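Local coordinates for SUMO-1 cysteine protease S273R (African swine fever virus pig/Kenya/KEN-50/1950, PDB 6LJ9), which probably cleaves the viral polyprotein precursors pp220 and pp62 into core-shell proteins as a cysteine protease, and probably blunts host innate immune signalling, at residues S26-I29 against Q30-T34; S69-E73 against T74-A78; R203-Q206 against Q207-I211; Q226-Q229 against T230-G233; E261-K264 against F265-H268. All coordinates share one frame; numbering follows the deposited sequence.

Contact 1 of 5, residues S26-I29 against Q30-T34; sequences SKKI and QKELT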
loop_
_atom_site.group_PDB
_atom_site.type_symbol
_atom_site.label_atom_id
_atom_site.label_comp_id
_atom_site.label_asym_id
_atom_site.label_seq_id
_atom_site.Cartn_x
_atom_site.Cartn_y
_atom_site.Cartn_z
ATOM N N SER B 26 4.569 -21.528 -12.972
ATOM C CA SER B 26 3.992 -20.944 -14.173
ATOM C C SER B 26 3.214 -22.004 -14.943
ATOM O O SER B 26 3.513 -23.199 -14.873
ATOM C CB SER B 26 5.086 -20.344 -15.058
ATOM O OG SER B 26 5.846 -19.381 -14.348
ATOM N N LYS B 27 2.199 -21.553 -15.685
ATOM C CA LYS B 27 1.353 -22.482 -16.424
ATOM C C LYS B 27 2.106 -23.201 -17.536
ATOM O O LYS B 27 1.690 -24.290 -17.943
ATOM C CB LYS B 27 0.136 -21.747 -16.986
ATOM C CG LYS B 27 -0.859 -21.341 -15.909
ATOM C CD LYS B 27 -2.098 -20.684 -16.487
ATOM C CE LYS B 27 -3.156 -20.497 -15.411
ATOM N NZ LYS B 27 -2.619 -19.779 -14.222
ATOM N N LYS B 28 3.204 -22.626 -18.029
ATOM C CA LYS B 28 4.070 -23.367 -18.940
ATOM C C LYS B 28 4.837 -24.452 -18.194
ATOM O O LYS B 28 4.911 -25.599 -18.648
ATOM C CB LYS B 28 5.038 -22.418 -19.645
ATOM C CG LYS B 28 6.107 -23.133 -20.460
ATOM C CD LYS B 28 7.204 -22.181 -20.909
ATOM C CE LYS B 28 8.303 -22.924 -21.653
ATOM N NZ LYS B 28 9.428 -22.029 -22.036
ATOM N N ILE B 29 5.412 -24.104 -17.041
ATOM C CA ILE B 29 6.175 -25.069 -16.253
ATOM C C ILE B 29 5.265 -26.167 -15.719
ATOM O O ILE B 29 5.688 -27.323 -15.573
ATOM C CB ILE B 29 6.931 -24.345 -15.120
ATOM C CG1 ILE B 29 7.944 -23.360 -15.708
ATOM C CG2 ILE B 29 7.634 -25.339 -14.205
ATOM C CD1 ILE B 29 8.950 -24.002 -16.639
ATOM N N GLN B 30 4.007 -25.832 -15.421
ATOM C CA GLN B 30 3.028 -26.859 -15.076
ATOM C C GLN B 30 2.870 -27.867 -16.208
ATOM O O GLN B 30 2.812 -29.079 -15.969
ATOM C CB GLN B 30 1.681 -26.218 -14.745
ATOM C CG GLN B 30 1.558 -25.667 -13.335
ATOM C CD GLN B 30 0.120 -25.341 -12.975
ATOM O OE1 GLN B 30 -0.709 -26.237 -12.810
ATOM N NE2 GLN B 30 -0.186 -24.054 -12.860
ATOM N N LYS B 31 2.800 -27.382 -17.451
ATOM C CA LYS B 31 2.608 -28.274 -18.592
ATOM C C LYS B 31 3.837 -29.142 -18.830
ATOM O O LYS B 31 3.728 -30.365 -18.976
ATOM C CB LYS B 31 2.286 -27.458 -19.844
ATOM C CG LYS B 31 0.925 -26.790 -19.839
ATOM C CD LYS B 31 0.855 -25.698 -20.894
ATOM C CE LYS B 31 -0.584 -25.359 -21.246
ATOM N NZ LYS B 31 -1.399 -25.046 -20.040
ATOM N N GLU B 32 5.017 -28.523 -18.877
ATOM C CA GLU B 32 6.236 -29.241 -19.234
ATOM C C GLU B 32 6.663 -30.251 -18.176
ATOM O O GLU B 32 7.392 -31.194 -18.502
ATOM C CB GLU B 32 7.367 -28.243 -19.485
ATOM C CG GLU B 32 7.045 -27.181 -20.525
ATOM C CD GLU B 32 7.293 -27.653 -21.942
ATOM O OE1 GLU B 32 8.279 -27.195 -22.557
ATOM O OE2 GLU B 32 6.511 -28.491 -22.439
ATOM N N LEU B 33 6.232 -30.083 -16.925
ATOM C CA LEU B 33 6.643 -30.963 -15.835
ATOM C C LEU B 33 5.468 -31.710 -15.215
ATOM O O LEU B 33 5.556 -32.142 -14.061
ATOM C CB LEU B 33 7.388 -30.170 -14.759
ATOM C CG LEU B 33 8.610 -29.383 -15.227
ATOM C CD1 LEU B 33 9.251 -28.633 -14.069
ATOM C CD2 LEU B 33 9.615 -30.310 -15.890
ATOM N N THR B 34 4.371 -31.877 -15.957
ATOM C CA THR B 34 3.208 -32.573 -15.414
ATOM C C THR B 34 3.512 -34.036 -15.116
ATOM O O THR B 34 2.863 -34.641 -14.254
ATOM C CB THR B 34 2.034 -32.466 -16.385
ATOM O OG1 THR B 34 0.929 -33.238 -15.893
ATOM C CG2 THR B 34 2.437 -32.983 -17.755
#
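Ile29 and Leu33, one helical turn apart, lie side by side and point the same way. CG2 of Ile29 meets CD1 of Leu33 at 3.7 Å, a methyl-to-methyl contact. The Ile29 rotamer explains this. CG2 stands opposite the backbone N (chi1 -63° for CG1), which sends that branch forward along the helix to Leu33. Both are buried; Ile29 lies in helix 27-32 and Leu33 directly follows it.

The other side chains pair along the more exposed surface. Lys28 and Glu32 cross at a slant, CG against CG at 4.2 Å. Their charged ends stay apart, with 5.3 Å between Lys28 NZ and Glu32 OE1. Any attraction there is at long range. Lys27 and Gln30 run alongside each other, and the amide NE2 of Gln30 comes to 4.1 Å from CG of Lys27. Lys31 lays its chain over a carbonyl, with its CG 3.2 Å from Lys27 O.

Backbone bonds hold the turns. Gln30 N donates to Ser26 O at 2.7 Å, and Glu32 N donates to Lys28 O at 2.9 Å. The last one, from Leu33 N to Ile29 O, is more bent (137° at the hydrogen). Leu33 is also where the chain leaves helical angles.

This apolar pair faces two other helices. Ile29 touches Glu71, and Leu33 touches Leu68, both of helix 68-75. Leu33 also packs on Val57 and Tyr60 of helix 55-64.

Contact 2 of 5, residues S69-E73 against T74-A78; sequences SKELE and TRFKA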
loop_
_atom_site.group_PDB
_atom_site.type_symbol
_atom_site.label_atom_id
_atom_site.label_comp_id
_atom_site.label_asym_id
_atom_site.label_seq_id
_atom_site.Cartn_x
_atom_site.Cartn_y
_atom_site.Cartn_z
ATOM N N SER B 69 15.628 -22.051 -12.029
ATOM C CA SER B 69 16.180 -21.144 -11.026
ATOM C C SER B 69 15.378 -19.852 -10.951
ATOM O O SER B 69 15.197 -19.288 -9.865
ATOM C CB SER B 69 17.648 -20.847 -11.333
ATOM O OG SER B 69 18.431 -22.028 -11.301
ATOM N N LYS B 70 14.888 -19.367 -12.093
ATOM C CA LYS B 70 14.059 -18.166 -12.081
ATOM C C LYS B 70 12.681 -18.447 -11.500
ATOM O O LYS B 70 12.053 -17.546 -10.932
ATOM C CB LYS B 70 13.938 -17.592 -13.492
ATOM C CG LYS B 70 13.400 -16.171 -13.530
ATOM C CD LYS B 70 13.725 -15.488 -14.847
ATOM C CE LYS B 70 13.417 -14.001 -14.778
ATOM N NZ LYS B 70 14.145 -13.346 -13.657
ATOM N N GLU B 71 12.194 -19.682 -11.632
ATOM C CA GLU B 71 10.919 -20.043 -11.021
ATOM C C GLU B 71 11.020 -20.024 -9.501
ATOM O O GLU B 71 10.085 -19.593 -8.813
ATOM C CB GLU B 71 10.475 -21.421 -11.514
ATOM C CG GLU B 71 8.991 -21.704 -11.353
ATOM C CD GLU B 71 8.178 -21.244 -12.548
ATOM O OE1 GLU B 71 8.737 -20.541 -13.415
ATOM O OE2 GLU B 71 6.982 -21.594 -12.625
ATOM N N LEU B 72 12.152 -20.481 -8.961
ATOM C CA LEU B 72 12.346 -20.483 -7.515
ATOM C C LEU B 72 12.518 -19.074 -6.962
ATOM O O LEU B 72 12.080 -18.794 -5.841
ATOM C CB LEU B 72 13.558 -21.341 -7.152
ATOM C CG LEU B 72 13.398 -22.859 -7.222
ATOM C CD1 LEU B 72 14.758 -23.532 -7.174
ATOM C CD2 LEU B 72 12.520 -23.350 -6.081
ATOM N N GLU B 73 13.144 -18.175 -7.725
ATOM C CA GLU B 73 13.417 -16.836 -7.215
ATOM C C GLU B 73 12.223 -15.900 -7.361
ATOM O O GLU B 73 12.107 -14.935 -6.599
ATOM C CB GLU B 73 14.627 -16.229 -7.926
ATOM C CG GLU B 73 15.924 -16.997 -7.737
ATOM C CD GLU B 73 17.139 -16.203 -8.179
ATOM O OE1 GLU B 73 17.845 -15.658 -7.304
ATOM O OE2 GLU B 73 17.382 -16.116 -9.401
ATOM N N THR B 74 11.332 -16.158 -8.321
ATOM C CA THR B 74 10.256 -15.226 -8.630
ATOM C C THR B 74 8.874 -15.693 -8.199
ATOM O O THR B 74 8.000 -14.847 -7.984
ATOM C CB THR B 74 10.221 -14.931 -10.137
ATOM O OG1 THR B 74 9.993 -16.147 -10.860
ATOM C CG2 THR B 74 11.535 -14.314 -10.591
ATOM N N ARG B 75 8.648 -17.000 -8.068
ATOM C CA ARG B 75 7.326 -17.515 -7.747
ATOM C C ARG B 75 7.277 -18.330 -6.462
ATOM O O ARG B 75 6.204 -18.830 -6.107
ATOM C CB ARG B 75 6.791 -18.364 -8.908
ATOM C CG ARG B 75 6.615 -17.592 -10.205
ATOM C CD ARG B 75 5.899 -18.426 -11.252
ATOM N NE ARG B 75 4.545 -18.782 -10.838
ATOM C CZ ARG B 75 3.459 -18.081 -11.151
ATOM N NH1 ARG B 75 3.565 -16.984 -11.887
ATOM N NH2 ARG B 75 2.267 -18.481 -10.730
ATOM N N PHE B 76 8.395 -18.480 -5.758
ATOM C CA PHE B 76 8.429 -19.188 -4.489
ATOM C C PHE B 76 9.016 -18.288 -3.411
ATOM O O PHE B 76 9.695 -17.297 -3.698
ATOM C CB PHE B 76 9.255 -20.478 -4.584
ATOM C CG PHE B 76 8.584 -21.576 -5.358
ATOM C CD1 PHE B 76 8.680 -21.627 -6.739
ATOM C CD2 PHE B 76 7.867 -22.565 -4.703
ATOM C CE1 PHE B 76 8.069 -22.639 -7.454
ATOM C CE2 PHE B 76 7.254 -23.580 -5.412
ATOM C CZ PHE B 76 7.355 -23.617 -6.791
ATOM N N LYS B 77 8.741 -18.642 -2.160
ATOM C CA LYS B 77 9.362 -17.948 -1.047
ATOM C C LYS B 77 10.833 -18.348 -0.940
ATOM O O LYS B 77 11.295 -19.307 -1.563
ATOM C CB LYS B 77 8.619 -18.245 0.255
ATOM C CG LYS B 77 7.228 -17.631 0.323
ATOM C CD LYS B 77 6.511 -18.006 1.609
ATOM C CE LYS B 77 5.177 -17.284 1.726
ATOM N NZ LYS B 77 4.385 -17.750 2.899
ATOM N N ALA B 78 11.574 -17.589 -0.138
ATOM C CA ALA B 78 13.001 -17.828 -0.002
ATOM C C ALA B 78 13.259 -19.168 0.686
ATOM O O ALA B 78 12.463 -19.615 1.514
ATOM C CB ALA B 78 13.655 -16.703 0.794
#
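Thr74 turns back on Lys70 near the C-terminal end of helix 68-75. Its CB lies 3.3 Å from Lys70 O. OG1 sits between the backbone N and the carbonyl carbon (chi1 60°), which brings the hydroxyl onto the same oxygen, where it donates a very short hydrogen bond of 2.5 Å. CG2, beside the backbone N, also stays near Lys70 O (3.3 Å) and packs 3.9 Å from CG of Lys70. Thr74 N also reaches Lys70 O, but that bond is weak. One carbonyl thus takes a short hydroxyl bond and a weak amide bond from a single residue.

Beside it, Glu71 and Arg75 run in the same direction. Glu71 OE2 packs on CD of Arg75 at 3.6 Å and lies well out of the guanidinium plane. No N-H points at it, and the charges interact only at a distance. OE2 probably bonds to Ser26 N, though the modelled distance is too short to be exact. Arg75 NE bonds to Cys24 O. Phe76 follows, with Leu72 CD2 over one ring face and Glu71 O at the ring edge, 3.2 Å from CD1.

The Phe76 ring packs on Glu48 and Ser49 of helix 48-51 and on Arg271 of strand 270-271. Ala78 pairs with Arg271 in the small parallel sheet and touches helix 90-103.

Contact 3 of 5, residues R203-Q206 against Q207-I211; sequences RVKQ and QLLKI
The amide N of Leu208 donates to Val204 O at 2.9 Å, nearly straight (164° at the hydrogen). Leu209 N bonds to Lys205 O at the same length, though more bent. Gln207 N to Arg203 O is a longer bond of the same i to i+4 kind. Together they carry helix 195-208 through its last turns.

Most side-chain pairs follow the same spacing. Val204 and Leu208 lie side by side, and CG1 of Val204 meets CD1 of Leu208 at 3.9 Å. CG1 is the valine branch opposite the backbone N (chi1 176°), and this leads it along the helix to the leucine. Both residues are buried.

Arg203 and Gln207 also run together. Their flat ends are only 19° from parallel. The touching pair is CD of Arg203 and NE2 of Gln207, at 3.5 Å, so the amide lies against the aliphatic part of the arginine. The polar ends bond to residues outside the turn. Arg203 NH1 bonds to Gln126 OE1, and Gln207 OE1 accepts from Met129 N at the start of helix 129-134. Next along the helix, CG of Lys205 lies 4.1 Å from CD1 of Leu209. In a three-residue step, the amide NE2 of Gln206 crosses over the same Leu209 methyl at 3.9 Å.

The helix is the crossover of a beta-alpha-beta unit, between strands 181-186 and 215-220. Val204 packs on Ile183 and Leu208 on Trp181 of the first strand. Lys205, Leu208 and Leu209 all touch Val215 of the second. Val204 and Leu208 also meet Met129 of helix 129-134.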
loop_
_atom_site.group_PDB
_atom_site.type_symbol
_atom_site.label_atom_id
_atom_site.label_comp_id
_atom_site.label_asym_id
_atom_site.label_seq_id
_atom_site.Cartn_x
_atom_site.Cartn_y
_atom_site.Cartn_z
ATOM N N ARG B 203 20.052 9.896 14.705
ATOM C CA ARG B 203 20.387 10.556 13.447
ATOM C C ARG B 203 19.209 10.531 12.480
ATOM O O ARG B 203 18.950 11.516 11.779
ATOM C CB ARG B 203 21.619 9.897 12.822
ATOM C CG ARG B 203 22.242 10.672 11.664
ATOM C CD ARG B 203 21.699 10.226 10.307
ATOM N NE ARG B 203 22.034 8.834 10.012
ATOM C CZ ARG B 203 23.130 8.447 9.368
ATOM N NH1 ARG B 203 24.004 9.348 8.938
ATOM N NH2 ARG B 203 23.353 7.158 9.145
ATOM N N VAL B 204 18.484 9.410 12.428
ATOM C CA VAL B 204 17.315 9.320 11.557
ATOM C C VAL B 204 16.214 10.259 12.035
ATOM O O VAL B 204 15.474 10.826 11.220
ATOM C CB VAL B 204 16.826 7.861 11.477
ATOM C CG1 VAL B 204 15.551 7.761 10.656
ATOM C CG2 VAL B 204 17.908 6.971 10.882
ATOM N N LYS B 205 16.091 10.452 13.350
ATOM C CA LYS B 205 15.061 11.340 13.879
ATOM C C LYS B 205 15.289 12.783 13.442
ATOM O O LYS B 205 14.338 13.479 13.066
ATOM C CB LYS B 205 15.014 11.241 15.403
ATOM C CG LYS B 205 14.031 12.197 16.060
ATOM C CD LYS B 205 14.035 12.040 17.572
ATOM C CE LYS B 205 13.145 13.076 18.236
ATOM N NZ LYS B 205 13.135 12.924 19.717
ATOM N N GLN B 206 16.540 13.250 13.483
ATOM C CA GLN B 206 16.829 14.612 13.044
ATOM C C GLN B 206 16.551 14.785 11.557
ATOM O O GLN B 206 16.067 15.838 11.125
ATOM C CB GLN B 206 18.277 14.977 13.363
ATOM C CG GLN B 206 18.528 15.257 14.829
ATOM C CD GLN B 206 17.702 16.415 15.349
ATOM O OE1 GLN B 206 17.575 17.447 14.691
ATOM N NE2 GLN B 206 17.126 16.245 16.535
ATOM N N GLN B 207 16.858 13.761 10.757
ATOM C CA GLN B 207 16.550 13.817 9.332
ATOM C C GLN B 207 15.047 13.908 9.104
ATOM O O GLN B 207 14.572 14.764 8.347
ATOM C CB GLN B 207 17.129 12.594 8.620
ATOM C CG GLN B 207 18.646 12.566 8.555
ATOM C CD GLN B 207 19.174 11.369 7.786
ATOM O OE1 GLN B 207 18.492 10.351 7.652
ATOM N NE2 GLN B 207 20.391 11.487 7.272
ATOM N N LEU B 208 14.279 13.038 9.763
ATOM C CA LEU B 208 12.835 13.022 9.558
ATOM C C LEU B 208 12.163 14.260 10.137
ATOM O O LEU B 208 11.087 14.652 9.671
ATOM C CB LEU B 208 12.234 11.754 10.164
ATOM C CG LEU B 208 12.617 10.459 9.447
ATOM C CD1 LEU B 208 11.969 9.259 10.115
ATOM C CD2 LEU B 208 12.232 10.535 7.977
ATOM N N LEU B 209 12.774 14.891 11.143
ATOM C CA LEU B 209 12.233 16.134 11.681
ATOM C C LEU B 209 12.315 17.288 10.692
ATOM O O LEU B 209 11.740 18.350 10.959
ATOM C CB LEU B 209 12.957 16.511 12.974
ATOM C CG LEU B 209 12.455 15.848 14.258
ATOM C CD1 LEU B 209 13.335 16.229 15.437
ATOM C CD2 LEU B 209 11.006 16.229 14.523
ATOM N N LYS B 210 13.018 17.112 9.569
ATOM C CA LYS B 210 13.077 18.136 8.533
ATOM C C LYS B 210 11.870 18.097 7.602
ATOM O O LYS B 210 11.570 19.109 6.958
ATOM C CB LYS B 210 14.366 17.986 7.714
ATOM C CG LYS B 210 15.658 18.148 8.516
ATOM C CD LYS B 210 16.874 18.031 7.610
ATOM C CE LYS B 210 16.951 16.641 6.979
ATOM N NZ LYS B 210 17.929 16.556 5.869
ATOM N N ILE B 211 11.172 16.965 7.517
ATOM C CA ILE B 211 10.004 16.827 6.656
ATOM C C ILE B 211 8.746 16.458 7.425
ATOM O O ILE B 211 7.676 16.348 6.817
ATOM C CB ILE B 211 10.253 15.804 5.527
ATOM C CG1 ILE B 211 10.438 14.403 6.109
ATOM C CG2 ILE B 211 11.468 16.199 4.702
ATOM C CD1 ILE B 211 10.585 13.329 5.057
#

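Contact 4 of 5, residues Q226-Q229 against T230-G233; sequences QRSQ and TECG
Gln226 reaches across to Cys232, the residue assigned as nucleophile in this Ulp1-type cysteine protease. The cysteine sits in the first turn of helix 232-244, as in other papain-like (clan CA) enzymes. Gln226 is predicted to bind substrate. A glutamine placed like this commonly helps form the oxyanion hole in such proteases. Its chain is extended, with CG opposite the backbone N (chi1 176°), and this carries the amide to the start of the helix. OE1 lies 3.2 Å from CA and 3.3 Å from CB of Cys232. It is also close to Cys232 N, but the angle is too poor for a bond. The side chain of Cys232 itself is about 4 Å from that of His168, the assigned active-site histidine.

The next shell fixes the amide. NE2 of Gln226 donates to Ser228 O at 2.9 Å, from above the carbonyl plane. OE1 accepts a bond from OG of Ser188, next in sequence to the assigned active-site Asn187. Both ends of the amide are therefore held, which limits its rotation.

Further out, Ser228 OG rests on CG of Glu231 at 3.3 Å and is hydrogen-bonded to Asp259. Glu231 stands at the N-cap position. Its OE1 forms a salt bridge with Arg266. Thr85 bonds both to Glu231 OE2 and to Thr230 OG1. OG1 of Thr230 in turn donates to the anti lone pair of Glu231 OE2 at 2.6 Å.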
loop_
_atom_site.group_PDB
_atom_site.type_symbol
_atom_site.label_atom_id
_atom_site.label_comp_id
_atom_site.label_asym_id
_atom_site.label_seq_id
_atom_site.Cartn_x
_atom_site.Cartn_y
_atom_site.Cartn_z
ATOM N N GLN B 226 11.113 -14.004 24.007
ATOM C CA GLN B 226 11.792 -15.226 23.599
ATOM C C GLN B 226 12.349 -15.958 24.814
ATOM O O GLN B 226 13.112 -15.383 25.598
ATOM C CB GLN B 226 12.909 -14.905 22.609
ATOM C CG GLN B 226 13.750 -16.100 22.198
ATOM C CD GLN B 226 14.777 -15.742 21.144
ATOM O OE1 GLN B 226 14.699 -14.681 20.525
ATOM N NE2 GLN B 226 15.748 -16.624 20.937
ATOM N N ARG B 227 11.966 -17.226 24.964
ATOM C CA ARG B 227 12.560 -18.113 25.951
ATOM C C ARG B 227 13.443 -19.183 25.327
ATOM O O ARG B 227 14.188 -19.849 26.054
ATOM C CB ARG B 227 11.469 -18.787 26.796
ATOM C CG ARG B 227 10.689 -17.827 27.678
ATOM C CD ARG B 227 9.573 -18.541 28.422
ATOM N NE ARG B 227 8.660 -17.601 29.065
ATOM C CZ ARG B 227 7.513 -17.948 29.640
ATOM N NH1 ARG B 227 7.134 -19.219 29.651
ATOM N NH2 ARG B 227 6.744 -17.025 30.201
ATOM N N SER B 228 13.377 -19.364 24.010
ATOM C CA SER B 228 14.233 -20.306 23.313
ATOM C C SER B 228 15.555 -19.633 22.946
ATOM O O SER B 228 15.765 -18.440 23.183
ATOM C CB SER B 228 13.524 -20.850 22.071
ATOM O OG SER B 228 13.266 -19.821 21.130
ATOM N N GLN B 229 16.464 -20.411 22.364
ATOM C CA GLN B 229 17.753 -19.905 21.912
ATOM C C GLN B 229 17.845 -19.831 20.395
ATOM O O GLN B 229 18.944 -19.661 19.858
ATOM C CB GLN B 229 18.886 -20.780 22.454
ATOM C CG GLN B 229 18.946 -20.879 23.966
ATOM C CD GLN B 229 20.018 -21.844 24.437
ATOM O OE1 GLN B 229 20.546 -22.633 23.653
ATOM N NE2 GLN B 229 20.349 -21.783 25.722
ATOM N N THR B 230 16.719 -19.953 19.690
ATOM C CA THR B 230 16.741 -20.164 18.248
ATOM C C THR B 230 15.845 -19.237 17.440
ATOM O O THR B 230 16.082 -19.095 16.234
ATOM C CB THR B 230 16.337 -21.606 17.914
ATOM O OG1 THR B 230 15.010 -21.855 18.395
ATOM C CG2 THR B 230 17.284 -22.598 18.551
ATOM N N GLU B 231 14.829 -18.619 18.035
ATOM C CA GLU B 231 13.782 -17.959 17.269
ATOM C C GLU B 231 13.939 -16.447 17.184
ATOM O O GLU B 231 12.987 -15.764 16.799
ATOM C CB GLU B 231 12.413 -18.308 17.855
ATOM C CG GLU B 231 12.178 -19.803 17.983
ATOM C CD GLU B 231 12.359 -20.531 16.668
ATOM O OE1 GLU B 231 11.624 -20.219 15.709
ATOM O OE2 GLU B 231 13.249 -21.404 16.589
ATOM N N CYS B 232 15.117 -15.911 17.515
ATOM C CA CYS B 232 15.318 -14.469 17.402
ATOM C C CYS B 232 15.208 -14.000 15.958
ATOM O O CYS B 232 14.774 -12.869 15.703
ATOM C CB CYS B 232 16.675 -14.077 17.987
ATOM S SG CYS B 232 18.081 -14.964 17.279
ATOM N N GLY B 233 15.591 -14.846 15.006
ATOM C CA GLY B 233 15.429 -14.549 13.604
ATOM C C GLY B 233 13.970 -14.410 13.213
ATOM O O GLY B 233 13.542 -13.373 12.694
#

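Contact 5 of 5, residues E261-K264 against F265-H268; sequences EMYK and FRTH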
loop_
_atom_site.group_PDB
_atom_site.type_symbol
_atom_site.label_atom_id
_atom_site.label_comp_id
_atom_site.label_asym_id
_atom_site.label_seq_id
_atom_site.Cartn_x
_atom_site.Cartn_y
_atom_site.Cartn_z
ATOM N N GLU B 261 4.463 -19.678 18.567
ATOM C CA GLU B 261 3.893 -18.903 17.470
ATOM C C GLU B 261 4.951 -18.508 16.449
ATOM O O GLU B 261 4.658 -18.429 15.251
ATOM C CB GLU B 261 3.196 -17.657 18.019
ATOM C CG GLU B 261 1.690 -17.643 17.828
ATOM C CD GLU B 261 1.027 -16.507 18.581
ATOM O OE1 GLU B 261 1.328 -16.335 19.781
ATOM O OE2 GLU B 261 0.214 -15.780 17.971
HETATM N N MSE B 262 6.178 -18.261 16.894
HETATM C CA MSE B 262 7.247 -17.864 15.986
HETATM C C MSE B 262 7.814 -19.056 15.229
HETATM O O MSE B 262 8.283 -18.916 14.100
HETATM C CB MSE B 262 8.358 -17.149 16.751
HETATM C CG MSE B 262 7.911 -15.865 17.426
HETATM SE SE MSE B 262 7.375 -14.479 16.162
HETATM C CE MSE B 262 5.464 -14.859 16.031
ATOM N N TYR B 263 7.776 -20.234 15.857
ATOM C CA TYR B 263 8.182 -21.443 15.149
ATOM C C TYR B 263 7.202 -21.773 14.032
ATOM O O TYR B 263 7.606 -22.232 12.957
ATOM C CB TYR B 263 8.305 -22.615 16.121
ATOM C CG TYR B 263 8.785 -23.890 15.466
ATOM C CD1 TYR B 263 10.130 -24.077 15.170
ATOM C CD2 TYR B 263 7.896 -24.907 15.141
ATOM C CE1 TYR B 263 10.575 -25.240 14.570
ATOM C CE2 TYR B 263 8.332 -26.074 14.541
ATOM C CZ TYR B 263 9.673 -26.235 14.258
ATOM O OH TYR B 263 10.115 -27.394 13.661
ATOM N N LYS B 264 5.908 -21.544 14.267
ATOM C CA LYS B 264 4.925 -21.706 13.203
ATOM C C LYS B 264 5.081 -20.633 12.135
ATOM O O LYS B 264 4.710 -20.854 10.976
ATOM C CB LYS B 264 3.511 -21.678 13.781
ATOM C CG LYS B 264 3.173 -22.864 14.670
ATOM C CD LYS B 264 1.764 -22.745 15.230
ATOM C CE LYS B 264 1.407 -23.945 16.091
ATOM N NZ LYS B 264 0.056 -23.809 16.702
ATOM N N PHE B 265 5.626 -19.470 12.502
ATOM C CA PHE B 265 5.861 -18.413 11.526
ATOM C C PHE B 265 6.947 -18.787 10.526
ATOM O O PHE B 265 7.016 -18.181 9.451
ATOM C CB PHE B 265 6.224 -17.111 12.243
ATOM C CG PHE B 265 6.364 -15.930 11.326
ATOM C CD1 PHE B 265 5.290 -15.501 10.562
ATOM C CD2 PHE B 265 7.563 -15.244 11.232
ATOM C CE1 PHE B 265 5.413 -14.416 9.716
ATOM C CE2 PHE B 265 7.690 -14.155 10.389
ATOM C CZ PHE B 265 6.613 -13.742 9.630
ATOM N N ARG B 266 7.792 -19.770 10.853
ATOM C CA ARG B 266 8.771 -20.258 9.889
ATOM C C ARG B 266 8.096 -20.824 8.647
ATOM O O ARG B 266 8.635 -20.706 7.539
ATOM C CB ARG B 266 9.664 -21.318 10.533
ATOM C CG ARG B 266 10.594 -20.793 11.616
ATOM C CD ARG B 266 11.343 -21.936 12.285
ATOM N NE ARG B 266 12.343 -21.463 13.239
ATOM C CZ ARG B 266 13.635 -21.321 12.958
ATOM N NH1 ARG B 266 14.088 -21.618 11.748
ATOM N NH2 ARG B 266 14.474 -20.886 13.888
ATOM N N THR B 267 6.922 -21.440 8.808
ATOM C CA THR B 267 6.181 -21.951 7.662
ATOM C C THR B 267 5.596 -20.832 6.811
ATOM O O THR B 267 5.251 -21.068 5.648
ATOM C CB THR B 267 5.066 -22.892 8.126
ATOM O OG1 THR B 267 4.054 -22.141 8.808
ATOM C CG2 THR B 267 5.622 -23.952 9.066
ATOM N N HIS B 268 5.471 -19.625 7.364
ATOM C CA HIS B 268 5.053 -18.465 6.589
ATOM C C HIS B 268 6.209 -17.793 5.862
ATOM O O HIS B 268 5.969 -17.002 4.943
ATOM C CB HIS B 268 4.372 -17.431 7.493
ATOM C CG HIS B 268 3.058 -17.883 8.054
ATOM N ND1 HIS B 268 1.957 -17.057 8.117
ATOM C CD2 HIS B 268 2.673 -19.066 8.585
ATOM C CE1 HIS B 268 0.946 -17.714 8.657
ATOM N NE2 HIS B 268 1.355 -18.936 8.950
#
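Helix 259-269 is weakly bonded and kinked towards its C-terminal end, around Thr267 and His268. Tyr263 and Arg266 meet just before that point. CD of Arg266 lies 3.8 Å from CD1 of the Tyr263 ring. The ring and guanidinium planes are 48° apart, so this is a slanted contact and not a stack. Arg266 N donates to Tyr263 O at 3.2 Å from well above the carbonyl plane. Its other bond, to Met262 O, is weak. Phe265 N likewise has only weak bonds, to Glu261 O and Met262 O.

The following turn is closed by a side chain. Lys264 O takes two bonds from Thr267. The hydroxyl OG1 comes at 2.6 Å, almost in line with the carbonyl, and the amide N at 3.2 Å. The threonine torsion (chi1 69°) folds OG1 back between N and the carbonyl carbon, within range of that oxygen. CD2 of His268 approaches the same oxygen at 3.6 Å.

CE of Met262, present as selenomethionine, lies 4.5 Å from CB of Phe265. The Phe265 ring meets Phe238 of helix 232-244 edge to face.

Four-residue amide bonds are weak here; three-residue bonds and the Thr267 hydroxyl add to them. Arg266 is fixed by outside partners. The charge of this buried residue is probably balanced by Glu231 in a salt bridge, while the carbonyls of Gly86 and Pro81 take N-H bonds from NH1.

All five contacts are local and include both buried and exposed residues. Contacts 1 and 3 are the most peripheral, on opposite sides of the chain's centre, their centres about 50 Å apart. Each combines regular backbone bonds with one aliphatic pair. Contacts 2, 4 and 5 lie nearer the middle. Contacts 2 and 5 both use a threonine hydroxyl on a carbonyl where the helix is ending or kinked. Lys77 of contact 2 reaches His268 O of contact 5, and Glu71 of contact 2 reaches Ser26 of contact 1. Contact 4 alone holds assigned active-site residues, and its side-chain contacts are mainly polar. Its Glu231 joins contact 5 through Arg266. Contacts 3, 4 and 5 belong to the Ulp1-type catalytic domain.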